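Local coordinates for protein Hia (Haemophilus influenzae, PDB 1S7M) that mediates adhesion to host cells as a trimeric autotransporter, the part given being a host-recognition segment of its passenger region, at the interface of chains A and B. Coordinates in Å, arbitrary orientation; residue numbers count along the deposited sequence, not the author numbering. Chains: chain A/B, Hia.

The interface of chains A and B. Residues chain A 138-140; chain B 81, 116-119.
The carboxylate of A:Glu138 bridges two hydroxyls of chain B, at a point where strand 138-143 of chain A runs parallel to strand 114-119 of chain B in the Trp-ring domain of this trimeric autotransporter adhesin, extending the sheet from one subunit of the homotrimer into the next. On one arm, the phenol OH of B:Tyr81 donates to OE1 of A:Glu138 at 2.8 Å; on the other, the hydroxyl OG of B:Ser118 donates to OE2 at 2.5 Å, a short bond. Each oxygen accepts through its anti lone pair, turned away from its partner oxygen, and this double grip should fix the rotation of the carboxylate. Its plane and that of the tyrosine ring stand 63° apart, the two side chains crossing nearly at a right angle. Glutamate has the length for this task: with CG anti to the backbone N (chi1 180°) and the chain extended beyond, it reaches over B:Val116, whose CG1 packs 3.6 Å from CG of A:Glu138.

Backbone bonds join the strands beneath. The amide N of A:Val139 donates to O of B:Val116 at 2.8 Å, and N of B:Ser118 returns a bond to O of A:Val139 at 2.9 Å. A:Lys140 bends at chi3, which keeps its long, flexible run of methylenes against B:Ser118, CE lying 3.6 Å from OG.

Within chain B, B:Val116 sets its CG2 over the centre of the B:Tyr81 ring, 3.7 Å above the plane. The valine's two branches thus divide the work, one supporting the glutamate stem and the other the aromatic face. The small serine, with OG between its backbone N and carbonyl carbon (chi1 62°), brings a hydroxyl to the carboxylate from the strand itself, whereas the tyrosine, from the 3-10 helix 79-81, reaches it with the hydroxyl at the far end of its ring.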
ATOM      1  N   GLU A 138       3.865   2.706 -14.928  1.00 19.50           N
ATOM      2  CA  GLU A 138       3.509   1.756 -15.984  1.00 19.02           C
ATOM      3  C   GLU A 138       4.719   0.985 -16.487  1.00 18.48           C
ATOM      4  O   GLU A 138       5.798   1.535 -16.622  1.00 19.08           O
ATOM      5  CB  GLU A 138       2.890   2.492 -17.198  1.00 17.34           C
ATOM      6  CG  GLU A 138       2.486   1.568 -18.360  1.00 21.21           C
ATOM      7  CD  GLU A 138       1.852   2.326 -19.563  1.00 23.77           C
ATOM      8  OE1 GLU A 138       1.470   3.501 -19.391  1.00 23.81           O
ATOM      9  OE2 GLU A 138       1.741   1.739 -20.661  1.00 22.52           O
ATOM     10  N   VAL A 139       4.512  -0.286 -16.772  1.00 18.90           N
ATOM     11  CA  VAL A 139       5.552  -1.149 -17.304  1.00 22.30           C
ATOM     12  C   VAL A 139       4.985  -1.702 -18.616  1.00 22.50           C
ATOM     13  O   VAL A 139       3.893  -2.264 -18.646  1.00 22.99           O
ATOM     14  CB  VAL A 139       5.879  -2.334 -16.357  1.00 21.94           C
ATOM     15  CG1 VAL A 139       6.875  -3.267 -17.028  1.00 20.78           C
ATOM     16  CG2 VAL A 139       6.450  -1.823 -15.040  1.00 20.92           C
ATOM     17  N   LYS A 140       5.743  -1.534 -19.690  1.00 24.89           N
ATOM     18  CA  LYS A 140       5.337  -1.987 -21.012  1.00 22.86           C
ATOM     19  C   LYS A 140       6.314  -2.982 -21.590  1.00 22.74           C
ATOM     20  O   LYS A 140       7.516  -2.747 -21.578  1.00 23.43           O
ATOM     21  CB  LYS A 140       5.239  -0.780 -21.957  1.00 26.01           C
ATOM     22  CG  LYS A 140       5.089  -1.153 -23.421  1.00 28.79           C
ATOM     23  CD  LYS A 140       4.879   0.084 -24.275  1.00 33.94           C
ATOM     24  CE  LYS A 140       3.408   0.353 -24.490  1.00 35.13           C
ATOM     25  NZ  LYS A 140       3.266   1.359 -25.600  1.00 40.51           N
TER
ATOM     26  N   TYR B  81      -5.306   4.297 -16.377  1.00 29.46           N
ATOM     27  CA  TYR B  81      -5.027   4.637 -14.991  1.00 28.99           C
ATOM     28  C   TYR B  81      -6.253   4.881 -14.134  1.00 29.07           C
ATOM     29  O   TYR B  81      -6.132   5.116 -12.925  1.00 27.00           O
ATOM     30  CB  TYR B  81      -4.178   5.912 -14.936  1.00 29.17           C
ATOM     31  CG  TYR B  81      -2.809   5.765 -15.514  1.00 30.79           C
ATOM     32  CD1 TYR B  81      -2.623   5.686 -16.897  1.00 32.99           C
ATOM     33  CD2 TYR B  81      -1.689   5.651 -14.683  1.00 30.00           C
ATOM     34  CE1 TYR B  81      -1.357   5.491 -17.444  1.00 32.63           C
ATOM     35  CE2 TYR B  81      -0.411   5.457 -15.220  1.00 31.14           C
ATOM     36  CZ  TYR B  81      -0.253   5.373 -16.600  1.00 32.89           C
ATOM     37  OH  TYR B  81       0.989   5.135 -17.148  1.00 33.42           O
ATOM     38  N   VAL B 116       0.295   0.018 -13.919  1.00 20.60           N
ATOM     39  CA  VAL B 116      -0.254  -0.299 -15.232  1.00 19.19           C
ATOM     40  C   VAL B 116       0.657  -1.219 -16.015  1.00 19.59           C
ATOM     41  O   VAL B 116       1.850  -0.948 -16.136  1.00 19.81           O
ATOM     42  CB  VAL B 116      -0.469   0.995 -16.088  1.00 20.79           C
ATOM     43  CG1 VAL B 116      -0.887   0.634 -17.526  1.00 18.71           C
ATOM     44  CG2 VAL B 116      -1.539   1.870 -15.427  1.00 19.70           C
ATOM     45  N   ILE B 117       0.116  -2.324 -16.517  1.00 18.74           N
ATOM     46  CA  ILE B 117       0.919  -3.202 -17.353  1.00 20.65           C
ATOM     47  C   ILE B 117       0.385  -3.061 -18.779  1.00 24.26           C
ATOM     48  O   ILE B 117      -0.836  -3.058 -18.996  1.00 24.40           O
ATOM     49  CB  ILE B 117       0.878  -4.683 -16.903  1.00 20.11           C
ATOM     50  CG1 ILE B 117       1.866  -5.481 -17.747  1.00 19.34           C
ATOM     51  CG2 ILE B 117      -0.538  -5.279 -17.013  1.00 23.83           C
ATOM     52  CD1 ILE B 117       1.934  -6.974 -17.401  1.00 20.65           C
ATOM     53  N   SER B 118       1.297  -2.914 -19.740  1.00 24.15           N
ATOM     54  CA  SER B 118       0.917  -2.748 -21.135  1.00 26.63           C
ATOM     55  C   SER B 118       1.836  -3.437 -22.144  1.00 29.48           C
ATOM     56  O   SER B 118       2.968  -3.867 -21.838  1.00 27.31           O
ATOM     57  CB  SER B 118       0.849  -1.261 -21.461  1.00 26.48           C
ATOM     58  OG  SER B 118       2.122  -0.662 -21.291  1.00 29.26           O
ATOM     59  N   ALA B 119       1.319  -3.549 -23.360  1.00 28.85           N
ATOM     60  CA  ALA B 119       2.038  -4.145 -24.465  1.00 29.50           C
ATOM     61  C   ALA B 119       1.454  -3.467 -25.715  1.00 33.37           C
ATOM     62  O   ALA B 119       0.345  -2.915 -25.668  1.00 32.88           O
ATOM     63  CB  ALA B 119       1.802  -5.649 -24.486  1.00 26.93           C
TER